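Local coordinates for protein Vv2_1132 (Vibrio vulnificus CMCP6, PDB 5Y9S) that probably regulates transcription as a tetrameric LysR-type factor, joining a DNA-binding helix-turn-helix domain to a periplasmic-binding-protein-like domain of the kind that senses small effectors, at residues W13-L18 with K31-T36; T156-A161 with H208-K213; M241-A246 with Q262-I267; P217-L222 with V248-M253; S212-P217 with W275-D280. All coordinates share one frame; numbering follows the deposited sequence.

Overall arrangement
Interaction 1 stands alone in the N-terminal helix-turn-helix domain and closes before any other opens; its centre is 45 to 53 Å from the centres of the other four, which all lie in the substrate-binding domain. There, interactions 2, 5 and 4 follow helix 210-220 from its first turn to its last, against strands 153-157, 277-286 and 248-252 of one mixed sheet in turn. Interactions 4 and 5 are about 6 Å apart between centres and share Pro217; interactions 2 and 5 share Ser212 and Lys213. Interaction 3, its centre about 16 Å from that of interaction 4, packs the end of helix 235-243, which leads into strand 248-252. The DNA-binding and effector-type domains are thus each packed by their own contacts.

Interaction 1. Residues W13-L18 with K31-T36; sequences WLEDFL and KARFVT
Asp16 and Arg33 form the tight part of this contact: NE of Arg33 donates to OD1 of Asp16 over 2.6 Å, with an N-H...O angle of 158°. The donor arrives on the anti side of the carboxylate, somewhat out of its plane, and the oxygen lies near the guanidinium plane. NH1 adds a weak bond to the same OD1 at 3.2 Å, so one oxygen takes two N-H groups. Bends at chi2 and chi3 (-83° and -63°) fold the arginine chain so that its head reaches helix 11-22. Glu15 comes over a face of the guanidinium instead, its CB 3.5 Å from CZ of Arg33. Its carboxylate is the looser, partly exposed side: OE1 is 3.6 Å from NH2 of Arg33, well out of the guanidinium plane, so that long salt bridge rests on charge alone. Arginine suits the place because its flat head can offer an edge to one acid and a face to its neighbour. The other oxygen of Asp16, OD2, is bridged to Arg43 of helix 37-51, while NH1 of Arg33 also donates to Lys12 O. Asp16 therefore ties both later helices of the helix-turn-helix region to helix 11-22, and its negative charge probably eases the crowding of two arginines.

Interaction 2. Residues T156-A161 with H208-K213; sequences TYNISA and HTFLSK
The rings of Tyr157 and Phe210 lie nearly parallel, their planes 10° apart, but are slid so far that they barely overlap, with centroids 5.4 Å apart. What covers a face of Phe210 is therefore the CB of Tyr157, a CH-pi contact 3.6 Å from the ring centroid and displaced toward the rim beside CD2 and CE2. Over a face of the Tyr157 ring sits Leu211, with CD2 above the ring centre; its other methyl, CD1, approaches CE2 of Tyr157 at 4.2 Å. Asn158 meets the far part of Phe210: OD1 is 3.7 Å from CZ, and the amide plane stands at 90° to the ring. The phenylalanine reaches the strand end because its CG is anti to the backbone N (chi1 173°), which swings the ring from the first turn of the helix onto Tyr157. Phenylalanine suits the place because its flat face receives that CB, while the branched leucine can lay one methyl on the tyrosine face and keep the other near its rim. Thr209 begins the helix as its N-cap, with OG1 accepting from Ser212 N at 3.2 Å. Ile279 of the adjoining strand 277-286 touches both Phe210 and Leu211, and Asn158 is bonded through its backbone to Asp280. The whole is helix-on-sheet packing of the alpha/beta kind found in the periplasmic-binding-protein fold of LysR regulators, made where strand 153-157 gives way to a loop.

Interaction 3. Residues M241-A246 with Q262-I267; sequences MAIGGA and QHRLVI
At the C-terminal end of helix 235-243, a small apolar patch packs on the turn that leads from helix 257-261 into strand 266-267. Leu265 is at the middle of this patch. Its CD2 rests 3.8 Å from CB of Ala242, whose short side chain lets the leucine come close to the helix backbone, and its CG lies 3.9 Å from CG1 of Ile243. The isoleucine and leucine side chains cross at about a right angle. Both helices end in Schellman motifs: Gly245, with positive phi, closes the first through Ala246 N to Met241 O at 3.2 Å, and His263 takes the equivalent place in the second. Both compact ends belong to the substrate-binding domain. Farther out, Ile243 stretches its fully extended chain (chi2 -180°) so that CD1 lies over a face of the Arg264 guanidinium, 3.7 Å from NH1 and toward the rim. Glu259 of helix 257-261 touches Ile243, Arg264 and Leu265, and Leu203 of strand 199-205 packs on Ala242.

Interaction 4. Residues P217-L222 with V248-M253; sequences PVLKTL and VAWVPM
Leu219 and Trp250 meet because each first torsion aims its group between helix and strand: the leucine holds CG anti to its carbonyl carbon (chi1 -77°), while chi1 of the tryptophan, at -91°, is turned away from the usual staggered value. CD2 of Leu219 then stands over a face of the indole, 3.8 Å from the centroid of the six-membered ring and 16° off its normal, a CH-pi contact. The nearest ring atom to this methyl is CE2, at 3.7 Å. This is the last full turn of helix 210-220 lying on strand 248-252, a helix-on-sheet layer of the substrate-binding domain. Leucine fits because one methyl can sit squarely on the broad indole, and tryptophan because it spans the wide separation of the backbones, whose nearest CA atoms, those of Leu219 and Trp250, are 9.6 Å apart. Leu222 adds a looser touch, CD1 to CZ2 of Trp250 at 4.5 Å. The polar edge of the buried indole is satisfied too, since NE1 donates to Trp275 O. Pro184 of strand 172-186 touches the Trp250 side chain.

Interaction 5. Residues S212-P217 with W275-D280; sequences SKVVEP and WQIPID
Val214 and Ile277 make the closest touch, CG1 of the valine to CG2 of the isoleucine at 3.5 Å, tighter than usual for two methyl groups. The same CG1 also reaches CD1 of Ile279 at 4.0 Å, so one valine branch sits against two residues of the strand. Chi1 of Val214, 152°, places this branch roughly opposite the backbone N and aims it at the sheet. Ile277 then extends past Val214 to the next residue: its CD1 lies 3.6 Å from CA of Val215 and 3.9 Å from CG2 of Val215. The two sizes suit their sides: valine is short enough to let the helix settle, and the longer isoleucine, with a branch for each valine, spans the distance to it. Behind these atoms, helix 212-217 runs nearly antiparallel to strand 277-280, with axes 163° apart and 9.4 Å away at closest approach. Ile277 and Ile279 both point toward the helix, whereas Pro278 between them points away. The strand is held by backbone bonds of Ile277 to Val182 and of Ile279 to Glu180, both on strand 172-186. On the helix, Val215 packs on Val182 and Tyr202, and Glu216 bonds through OE2 to the hydroxyl of Tyr202. With no hydrogen bond across the two segments, their cohesion probably comes mainly from dispersion and the burial of apolar surface, and depends on shape more than on direction.

Interaction 1. Residues W13-L18 with K31-T36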
# COMPACT_ATOMS: atom_id res chain seq x y z
N TRP D 13 7.94 3.60 15.36
CA TRP D 13 8.30 4.96 14.91
C TRP D 13 7.16 5.61 14.13
O TRP D 13 6.94 6.83 14.21
CB TRP D 13 9.54 4.90 14.01
CG TRP D 13 10.81 4.49 14.69
CD1 TRP D 13 11.03 4.41 16.04
CD2 TRP D 13 12.04 4.09 14.06
NE1 TRP D 13 12.32 4.01 16.28
CE2 TRP D 13 12.96 3.80 15.08
CE3 TRP D 13 12.44 3.95 12.73
CZ2 TRP D 13 14.26 3.38 14.82
CZ3 TRP D 13 13.73 3.53 12.47
CH2 TRP D 13 14.63 3.27 13.51
N LEU D 14 6.42 4.81 13.36
CA LEU D 14 5.38 5.36 12.51
C LEU D 14 4.26 5.97 13.34
O LEU D 14 3.91 7.14 13.15
CB LEU D 14 4.83 4.27 11.60
CG LEU D 14 5.91 3.57 10.79
CD1 LEU D 14 5.28 2.47 9.97
CD2 LEU D 14 6.61 4.56 9.91
N GLU D 15 3.70 5.21 14.27
CA GLU D 15 2.69 5.81 15.14
C GLU D 15 3.31 6.88 16.02
O GLU D 15 2.67 7.90 16.30
CB GLU D 15 1.99 4.74 16.00
CG GLU D 15 1.94 3.35 15.34
CD GLU D 15 1.28 2.28 16.22
OE1 GLU D 15 0.17 2.54 16.74
OE2 GLU D 15 1.88 1.18 16.41
N ASP D 16 4.56 6.68 16.45
CA ASP D 16 5.28 7.76 17.13
C ASP D 16 5.21 9.03 16.31
O ASP D 16 4.81 10.09 16.80
CB ASP D 16 6.75 7.39 17.36
CG ASP D 16 6.92 6.35 18.44
OD1 ASP D 16 5.95 6.11 19.17
OD2 ASP D 16 8.02 5.76 18.55
N PHE D 17 5.55 8.91 15.03
CA PHE D 17 5.53 10.06 14.13
C PHE D 17 4.13 10.67 14.05
O PHE D 17 3.95 11.86 14.30
CB PHE D 17 6.04 9.65 12.75
CG PHE D 17 5.75 10.68 11.70
CD1 PHE D 17 6.62 11.74 11.48
CD2 PHE D 17 4.59 10.59 10.94
CE1 PHE D 17 6.34 12.69 10.52
CE2 PHE D 17 4.29 11.56 9.98
CZ PHE D 17 5.18 12.61 9.77
N LEU D 18 3.12 9.86 13.68
CA LEU D 18 1.75 10.37 13.60
C LEU D 18 1.34 11.05 14.90
O LEU D 18 0.80 12.18 14.90
CB LEU D 18 0.80 9.22 13.30
CG LEU D 18 0.94 8.53 11.92
CD1 LEU D 18 -0.33 7.83 11.51
CD2 LEU D 18 1.32 9.50 10.84
N LYS D 31 2.86 10.50 26.20
CA LYS D 31 1.78 9.88 26.97
C LYS D 31 0.85 9.11 26.05
O LYS D 31 0.53 7.94 26.30
CB LYS D 31 1.02 10.94 27.77
CG LYS D 31 1.82 11.58 28.90
CD LYS D 31 2.90 10.65 29.46
CE LYS D 31 4.31 11.21 29.23
NZ LYS D 31 5.37 10.21 29.54
N ALA D 32 0.43 9.73 24.95
CA ALA D 32 -0.42 9.04 23.99
C ALA D 32 0.16 7.70 23.57
O ALA D 32 -0.59 6.76 23.29
CB ALA D 32 -0.66 9.93 22.76
N ARG D 33 1.50 7.57 23.55
CA ARG D 33 2.16 6.32 23.16
C ARG D 33 2.62 5.49 24.36
O ARG D 33 3.33 4.49 24.17
CB ARG D 33 3.34 6.62 22.24
CG ARG D 33 2.95 7.42 20.99
CD ARG D 33 2.40 6.52 19.88
NE ARG D 33 3.39 5.56 19.39
CZ ARG D 33 3.16 4.26 19.26
NH1 ARG D 33 4.11 3.47 18.78
NH2 ARG D 33 1.99 3.76 19.60
N PHE D 34 2.26 5.89 25.58
CA PHE D 34 2.48 5.08 26.79
C PHE D 34 3.95 4.73 27.01
O PHE D 34 4.28 3.60 27.37
CB PHE D 34 1.60 3.81 26.75
CG PHE D 34 0.16 4.11 26.46
CD1 PHE D 34 -0.59 4.87 27.34
CD2 PHE D 34 -0.44 3.67 25.28
CE1 PHE D 34 -1.92 5.17 27.08
CE2 PHE D 34 -1.77 3.98 25.01
CZ PHE D 34 -2.51 4.73 25.91
N VAL D 35 4.84 5.71 26.82
CA VAL D 35 6.26 5.56 27.12
C VAL D 35 6.74 6.84 27.82
O VAL D 35 6.02 7.85 27.87
CB VAL D 35 7.11 5.27 25.86
CG1 VAL D 35 6.67 3.96 25.22
CG2 VAL D 35 7.00 6.42 24.85
N THR D 36 7.96 6.79 28.37
CA THR D 36 8.54 7.97 29.00
C THR D 36 8.66 9.11 27.98
O THR D 36 8.81 8.89 26.77
CB THR D 36 9.92 7.67 29.60
OG1 THR D 36 10.84 7.24 28.58
CG2 THR D 36 9.82 6.57 30.68

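Interaction 2. Residues T156-A161 with H208-K213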
# COMPACT_ATOMS: atom_id res chain seq x y z
N THR D 156 -31.79 -13.22 12.25
CA THR D 156 -32.03 -12.49 11.01
C THR D 156 -33.51 -12.57 10.64
O THR D 156 -34.24 -13.44 11.12
CB THR D 156 -31.18 -13.05 9.86
OG1 THR D 156 -31.23 -12.16 8.74
CG2 THR D 156 -31.68 -14.43 9.46
N TYR D 157 -33.93 -11.63 9.80
CA TYR D 157 -35.24 -11.69 9.15
C TYR D 157 -35.18 -12.67 7.98
O TYR D 157 -34.14 -12.82 7.33
CB TYR D 157 -35.66 -10.30 8.65
CG TYR D 157 -35.85 -9.22 9.71
CD1 TYR D 157 -36.90 -9.29 10.62
CD2 TYR D 157 -34.99 -8.12 9.79
CE1 TYR D 157 -37.09 -8.33 11.59
CE2 TYR D 157 -35.17 -7.14 10.76
CZ TYR D 157 -36.23 -7.25 11.66
OH TYR D 157 -36.44 -6.30 12.63
N ASN D 158 -36.31 -13.33 7.71
CA ASN D 158 -36.33 -14.42 6.74
C ASN D 158 -35.86 -13.95 5.37
O ASN D 158 -36.01 -12.79 5.00
CB ASN D 158 -37.74 -15.01 6.62
CG ASN D 158 -38.73 -14.00 6.10
OD1 ASN D 158 -38.65 -13.56 4.95
ND2 ASN D 158 -39.68 -13.60 6.95
N ILE D 159 -35.29 -14.87 4.60
CA ILE D 159 -34.60 -14.53 3.36
C ILE D 159 -35.40 -15.08 2.19
O ILE D 159 -35.60 -16.29 2.06
CB ILE D 159 -33.15 -15.06 3.34
CG1 ILE D 159 -32.51 -14.93 4.72
CG2 ILE D 159 -32.33 -14.33 2.29
CD1 ILE D 159 -32.63 -16.18 5.57
N SER D 160 -35.87 -14.18 1.33
CA SER D 160 -36.43 -14.54 0.04
C SER D 160 -35.29 -14.57 -0.97
O SER D 160 -34.65 -13.54 -1.22
CB SER D 160 -37.51 -13.54 -0.38
OG SER D 160 -38.46 -14.13 -1.25
N ALA D 161 -35.02 -15.74 -1.55
CA ALA D 161 -33.85 -15.89 -2.41
C ALA D 161 -34.08 -15.21 -3.75
O ALA D 161 -35.12 -15.40 -4.39
CB ALA D 161 -33.52 -17.37 -2.60
N HIS D 208 -31.54 -0.66 0.77
CA HIS D 208 -30.67 -1.83 0.85
C HIS D 208 -30.78 -2.53 2.20
O HIS D 208 -29.80 -3.08 2.71
CB HIS D 208 -29.23 -1.42 0.54
CG HIS D 208 -29.09 -0.76 -0.80
ND1 HIS D 208 -29.41 -1.40 -1.99
CD2 HIS D 208 -28.70 0.49 -1.15
CE1 HIS D 208 -29.21 -0.57 -3.00
NE2 HIS D 208 -28.78 0.58 -2.52
N THR D 209 -31.96 -2.52 2.78
CA THR D 209 -32.26 -3.22 4.02
C THR D 209 -33.28 -4.31 3.72
O THR D 209 -34.03 -4.23 2.75
CB THR D 209 -32.83 -2.27 5.06
OG1 THR D 209 -34.04 -1.70 4.54
CG2 THR D 209 -31.86 -1.15 5.34
N PHE D 210 -33.35 -5.30 4.60
CA PHE D 210 -34.42 -6.27 4.44
C PHE D 210 -35.80 -5.60 4.52
O PHE D 210 -36.70 -5.92 3.72
CB PHE D 210 -34.34 -7.36 5.50
CG PHE D 210 -35.52 -8.27 5.48
CD1 PHE D 210 -35.62 -9.27 4.52
CD2 PHE D 210 -36.57 -8.12 6.38
CE1 PHE D 210 -36.71 -10.10 4.47
CE2 PHE D 210 -37.67 -8.97 6.35
CZ PHE D 210 -37.73 -9.97 5.40
N LEU D 211 -35.98 -4.67 5.46
CA LEU D 211 -37.34 -4.18 5.70
C LEU D 211 -37.85 -3.35 4.54
O LEU D 211 -39.06 -3.33 4.29
CB LEU D 211 -37.41 -3.39 7.02
CG LEU D 211 -37.13 -4.30 8.21
CD1 LEU D 211 -36.91 -3.51 9.48
CD2 LEU D 211 -38.26 -5.28 8.35
N SER D 212 -36.96 -2.68 3.81
CA SER D 212 -37.39 -1.98 2.61
C SER D 212 -37.93 -2.95 1.57
O SER D 212 -38.94 -2.68 0.91
CB SER D 212 -36.21 -1.20 2.04
OG SER D 212 -36.45 -0.80 0.71
N LYS D 213 -37.23 -4.06 1.38
CA LYS D 213 -37.62 -5.06 0.40
C LYS D 213 -38.91 -5.77 0.80
O LYS D 213 -39.52 -6.43 -0.05
CB LYS D 213 -36.49 -6.06 0.22
CG LYS D 213 -35.18 -5.38 -0.18
CD LYS D 213 -33.99 -6.26 0.13
CE LYS D 213 -32.73 -5.63 -0.41
NZ LYS D 213 -33.04 -4.79 -1.60

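Interaction 3. Residues M241-A246 with Q262-I267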
# COMPACT_ATOMS: atom_id res chain seq x y z
N MET D 241 -38.46 9.51 15.26
CA MET D 241 -39.08 10.45 14.33
C MET D 241 -40.60 10.38 14.40
O MET D 241 -41.28 11.41 14.37
CB MET D 241 -38.62 10.15 12.90
CG MET D 241 -37.20 10.63 12.55
SD MET D 241 -36.85 12.29 13.17
CE MET D 241 -37.24 13.22 11.72
N ALA D 242 -41.14 9.16 14.46
CA ALA D 242 -42.60 9.05 14.44
C ALA D 242 -43.20 9.61 15.72
O ALA D 242 -44.25 10.27 15.69
CB ALA D 242 -43.00 7.59 14.23
N ILE D 243 -42.53 9.39 16.86
CA ILE D 243 -43.05 9.91 18.13
C ILE D 243 -43.21 11.42 18.05
O ILE D 243 -44.19 11.99 18.52
CB ILE D 243 -42.14 9.51 19.30
CG1 ILE D 243 -42.20 8.01 19.58
CG2 ILE D 243 -42.48 10.32 20.55
CD1 ILE D 243 -41.30 7.62 20.75
N GLY D 244 -42.22 12.08 17.43
CA GLY D 244 -42.24 13.51 17.24
C GLY D 244 -43.16 13.99 16.15
O GLY D 244 -43.13 15.18 15.82
N GLY D 245 -43.98 13.12 15.58
CA GLY D 245 -44.96 13.55 14.61
C GLY D 245 -44.42 13.90 13.24
O GLY D 245 -45.10 14.60 12.48
N ALA D 246 -43.22 13.44 12.88
CA ALA D 246 -42.66 13.77 11.59
C ALA D 246 -43.32 13.01 10.44
O ALA D 246 -43.02 13.30 9.27
CB ALA D 246 -41.16 13.51 11.61
N GLN D 262 -47.15 3.11 26.28
CA GLN D 262 -47.14 4.47 26.80
C GLN D 262 -48.06 5.41 26.02
O GLN D 262 -48.13 6.60 26.37
CB GLN D 262 -45.71 5.01 26.83
CG GLN D 262 -44.86 4.51 28.00
CD GLN D 262 -45.16 5.23 29.33
OE1 GLN D 262 -46.30 5.65 29.60
NE2 GLN D 262 -44.13 5.37 30.17
N HIS D 263 -48.74 4.94 24.98
CA HIS D 263 -49.63 5.76 24.17
C HIS D 263 -48.90 6.91 23.49
O HIS D 263 -49.50 7.96 23.21
CB HIS D 263 -50.80 6.31 25.00
CG HIS D 263 -51.50 5.27 25.80
ND1 HIS D 263 -51.41 5.20 27.17
CD2 HIS D 263 -52.32 4.26 25.43
CE1 HIS D 263 -52.14 4.20 27.62
NE2 HIS D 263 -52.70 3.60 26.58
N ARG D 264 -47.62 6.74 23.23
CA ARG D 264 -46.87 7.72 22.47
C ARG D 264 -46.89 7.42 20.97
O ARG D 264 -46.42 8.24 20.18
CB ARG D 264 -45.43 7.81 22.99
CG ARG D 264 -45.33 8.54 24.34
CD ARG D 264 -43.90 8.77 24.74
NE ARG D 264 -43.20 7.51 24.89
CZ ARG D 264 -41.89 7.36 24.70
NH1 ARG D 264 -41.15 8.42 24.36
NH2 ARG D 264 -41.32 6.17 24.84
N LEU D 265 -47.43 6.27 20.57
CA LEU D 265 -47.62 5.94 19.17
C LEU D 265 -48.90 5.14 19.07
O LEU D 265 -49.26 4.40 19.99
CB LEU D 265 -46.47 5.10 18.60
CG LEU D 265 -45.16 5.81 18.30
CD1 LEU D 265 -44.07 4.79 18.06
CD2 LEU D 265 -45.34 6.74 17.08
N VAL D 266 -49.59 5.30 17.95
CA VAL D 266 -50.79 4.53 17.66
C VAL D 266 -50.62 3.88 16.30
O VAL D 266 -50.06 4.49 15.37
CB VAL D 266 -52.06 5.41 17.69
CG1 VAL D 266 -53.30 4.53 17.70
CG2 VAL D 266 -52.09 6.32 18.91
N ILE D 267 -51.11 2.65 16.17
CA ILE D 267 -51.18 2.01 14.87
C ILE D 267 -52.16 2.80 14.01
O ILE D 267 -53.24 3.18 14.47
CB ILE D 267 -51.61 0.54 15.02
CG1 ILE D 267 -50.50 -0.26 15.70
CG2 ILE D 267 -51.96 -0.05 13.66
CD1 ILE D 267 -50.97 -1.58 16.25

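Interaction 4. Residues P217-L222 with V248-M253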
# COMPACT_ATOMS: atom_id res chain seq x y z
N PRO D 217 -42.75 -3.28 -1.53
CA PRO D 217 -43.71 -4.02 -2.37
C PRO D 217 -45.15 -3.82 -1.94
O PRO D 217 -46.01 -3.49 -2.77
CB PRO D 217 -43.25 -5.47 -2.23
CG PRO D 217 -41.79 -5.37 -2.00
CD PRO D 217 -41.61 -4.13 -1.15
N VAL D 218 -45.44 -3.97 -0.64
CA VAL D 218 -46.81 -3.75 -0.18
C VAL D 218 -47.20 -2.28 -0.29
O VAL D 218 -48.37 -1.97 -0.57
CB VAL D 218 -46.99 -4.26 1.26
CG1 VAL D 218 -48.42 -4.06 1.71
CG2 VAL D 218 -46.61 -5.73 1.36
N LEU D 219 -46.26 -1.36 -0.11
CA LEU D 219 -46.63 0.05 -0.09
C LEU D 219 -47.08 0.55 -1.46
O LEU D 219 -47.89 1.49 -1.54
CB LEU D 219 -45.47 0.90 0.42
CG LEU D 219 -45.27 0.88 1.93
CD1 LEU D 219 -44.58 2.16 2.36
CD2 LEU D 219 -46.58 0.66 2.68
N LYS D 220 -46.58 -0.04 -2.54
CA LYS D 220 -47.03 0.38 -3.87
C LYS D 220 -48.48 -0.03 -4.14
O LYS D 220 -49.15 0.62 -4.95
CB LYS D 220 -46.10 -0.20 -4.94
CG LYS D 220 -46.49 -1.60 -5.43
CD LYS D 220 -45.26 -2.45 -5.78
CE LYS D 220 -44.55 -1.94 -7.02
NZ LYS D 220 -43.50 -2.88 -7.50
N THR D 221 -48.99 -1.05 -3.45
CA THR D 221 -50.34 -1.58 -3.61
C THR D 221 -51.36 -0.78 -2.81
O THR D 221 -52.38 -1.32 -2.39
CB THR D 221 -50.38 -3.05 -3.17
OG1 THR D 221 -49.17 -3.71 -3.55
CG2 THR D 221 -51.57 -3.81 -3.78
N LEU D 222 -51.10 0.50 -2.57
CA LEU D 222 -51.89 1.16 -1.55
C LEU D 222 -52.41 2.52 -2.01
O LEU D 222 -51.70 3.26 -2.69
CB LEU D 222 -51.07 1.34 -0.26
CG LEU D 222 -50.74 0.06 0.50
CD1 LEU D 222 -50.07 0.40 1.82
CD2 LEU D 222 -51.97 -0.80 0.73
N VAL D 248 -45.53 9.09 9.15
CA VAL D 248 -45.92 7.71 9.39
C VAL D 248 -44.75 6.80 9.02
O VAL D 248 -44.07 7.01 8.00
CB VAL D 248 -47.20 7.37 8.60
CG1 VAL D 248 -47.00 7.65 7.14
CG2 VAL D 248 -47.62 5.92 8.82
N ALA D 249 -44.48 5.82 9.88
CA ALA D 249 -43.44 4.82 9.67
C ALA D 249 -44.06 3.43 9.74
O ALA D 249 -44.97 3.18 10.54
CB ALA D 249 -42.34 4.95 10.72
N TRP D 250 -43.58 2.52 8.89
CA TRP D 250 -43.88 1.09 9.00
C TRP D 250 -42.73 0.45 9.78
O TRP D 250 -41.57 0.51 9.35
CB TRP D 250 -44.05 0.44 7.62
CG TRP D 250 -45.50 0.45 7.10
CD1 TRP D 250 -46.38 -0.60 7.07
CD2 TRP D 250 -46.20 1.57 6.55
NE1 TRP D 250 -47.59 -0.19 6.56
CE2 TRP D 250 -47.50 1.13 6.22
CE3 TRP D 250 -45.86 2.90 6.32
CZ2 TRP D 250 -48.46 1.98 5.66
CZ3 TRP D 250 -46.82 3.75 5.76
CH2 TRP D 250 -48.09 3.29 5.45
N VAL D 251 -43.06 -0.14 10.92
CA VAL D 251 -42.05 -0.69 11.83
C VAL D 251 -42.54 -2.00 12.40
O VAL D 251 -43.75 -2.23 12.58
CB VAL D 251 -41.72 0.27 12.99
CG1 VAL D 251 -41.10 1.56 12.48
CG2 VAL D 251 -42.98 0.55 13.84
N PRO D 252 -41.61 -2.90 12.70
CA PRO D 252 -41.98 -4.18 13.32
C PRO D 252 -42.60 -3.96 14.69
O PRO D 252 -42.20 -3.06 15.43
CB PRO D 252 -40.64 -4.91 13.43
CG PRO D 252 -39.80 -4.31 12.36
CD PRO D 252 -40.21 -2.87 12.27
N MET D 253 -43.61 -4.78 15.01
CA MET D 253 -44.25 -4.66 16.31
C MET D 253 -43.24 -4.71 17.45
O MET D 253 -43.37 -3.96 18.42
CB MET D 253 -45.31 -5.75 16.53
CG MET D 253 -46.66 -5.50 15.90
SD MET D 253 -47.52 -4.18 16.75
CE MET D 253 -47.73 -4.80 18.40

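Interaction 5. Residues S212-P217 with W275-D280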
# COMPACT_ATOMS: atom_id res chain seq x y z
N SER D 212 -36.96 -2.68 3.81
CA SER D 212 -37.39 -1.98 2.61
C SER D 212 -37.93 -2.95 1.57
O SER D 212 -38.94 -2.68 0.91
CB SER D 212 -36.21 -1.20 2.04
OG SER D 212 -36.45 -0.80 0.71
N LYS D 213 -37.23 -4.06 1.38
CA LYS D 213 -37.62 -5.06 0.40
C LYS D 213 -38.91 -5.77 0.80
O LYS D 213 -39.52 -6.43 -0.05
CB LYS D 213 -36.49 -6.06 0.22
CG LYS D 213 -35.18 -5.38 -0.18
CD LYS D 213 -33.99 -6.26 0.13
CE LYS D 213 -32.73 -5.63 -0.41
NZ LYS D 213 -33.04 -4.79 -1.60
N VAL D 214 -39.33 -5.62 2.05
CA VAL D 214 -40.56 -6.23 2.55
C VAL D 214 -41.68 -5.19 2.54
O VAL D 214 -42.84 -5.49 2.23
CB VAL D 214 -40.33 -6.82 3.95
CG1 VAL D 214 -41.59 -6.83 4.78
CG2 VAL D 214 -39.83 -8.21 3.80
N VAL D 215 -41.33 -3.94 2.84
CA VAL D 215 -42.34 -2.90 3.01
C VAL D 215 -42.73 -2.29 1.67
O VAL D 215 -43.92 -2.10 1.39
CB VAL D 215 -41.83 -1.84 4.01
CG1 VAL D 215 -42.67 -0.57 3.92
CG2 VAL D 215 -41.84 -2.40 5.42
N GLU D 216 -41.76 -1.97 0.83
CA GLU D 216 -42.09 -1.19 -0.36
C GLU D 216 -42.93 -1.96 -1.37
O GLU D 216 -43.78 -1.34 -2.04
CB GLU D 216 -40.81 -0.66 -1.01
CG GLU D 216 -40.12 0.40 -0.16
CD GLU D 216 -40.81 1.75 -0.20
OE1 GLU D 216 -41.89 1.87 -0.82
OE2 GLU D 216 -40.26 2.70 0.40
N PRO D 217 -42.75 -3.28 -1.53
CA PRO D 217 -43.71 -4.02 -2.37
C PRO D 217 -45.15 -3.82 -1.94
O PRO D 217 -46.01 -3.49 -2.77
CB PRO D 217 -43.25 -5.47 -2.23
CG PRO D 217 -41.79 -5.37 -2.00
CD PRO D 217 -41.61 -4.13 -1.15
N TRP D 275 -52.75 -4.18 5.49
CA TRP D 275 -51.67 -3.21 5.33
C TRP D 275 -50.55 -3.45 6.33
O TRP D 275 -49.57 -2.70 6.33
CB TRP D 275 -52.21 -1.79 5.50
CG TRP D 275 -53.20 -1.39 4.45
CD1 TRP D 275 -53.80 -2.20 3.54
CD2 TRP D 275 -53.67 -0.07 4.19
NE1 TRP D 275 -54.64 -1.47 2.74
CE2 TRP D 275 -54.57 -0.15 3.12
CE3 TRP D 275 -53.43 1.18 4.77
CZ2 TRP D 275 -55.23 0.96 2.60
CZ3 TRP D 275 -54.08 2.28 4.26
CH2 TRP D 275 -54.97 2.17 3.18
N GLN D 276 -50.71 -4.45 7.18
CA GLN D 276 -49.68 -4.87 8.12
C GLN D 276 -48.97 -6.09 7.52
O GLN D 276 -49.62 -7.09 7.20
CB GLN D 276 -50.30 -5.18 9.48
CG GLN D 276 -51.42 -4.19 9.83
CD GLN D 276 -51.95 -4.31 11.24
OE1 GLN D 276 -52.44 -3.34 11.82
NE2 GLN D 276 -51.86 -5.51 11.81
N ILE D 277 -47.66 -5.99 7.37
CA ILE D 277 -46.88 -6.94 6.58
C ILE D 277 -46.32 -8.00 7.52
O ILE D 277 -45.58 -7.65 8.45
CB ILE D 277 -45.75 -6.25 5.81
CG1 ILE D 277 -46.31 -5.13 4.93
CG2 ILE D 277 -45.04 -7.28 4.97
CD1 ILE D 277 -45.30 -4.10 4.57
N PRO D 278 -46.60 -9.29 7.28
CA PRO D 278 -46.07 -10.34 8.16
C PRO D 278 -44.58 -10.54 7.96
O PRO D 278 -44.06 -10.39 6.85
CB PRO D 278 -46.84 -11.59 7.71
CG PRO D 278 -47.07 -11.37 6.25
CD PRO D 278 -47.33 -9.86 6.13
N ILE D 279 -43.91 -10.95 9.04
CA ILE D 279 -42.46 -11.05 9.04
C ILE D 279 -42.05 -12.05 10.11
O ILE D 279 -42.69 -12.16 11.16
CB ILE D 279 -41.83 -9.65 9.25
CG1 ILE D 279 -40.61 -9.49 8.39
CG2 ILE D 279 -41.51 -9.36 10.71
CD1 ILE D 279 -40.23 -8.06 8.32
N ASP D 280 -40.99 -12.80 9.83
CA ASP D 280 -40.47 -13.81 10.74
C ASP D 280 -39.03 -13.47 11.10
O ASP D 280 -38.28 -12.97 10.26
CB ASP D 280 -40.51 -15.23 10.14
CG ASP D 280 -41.77 -15.52 9.35
OD1 ASP D 280 -42.88 -15.25 9.86
OD2 ASP D 280 -41.66 -16.05 8.22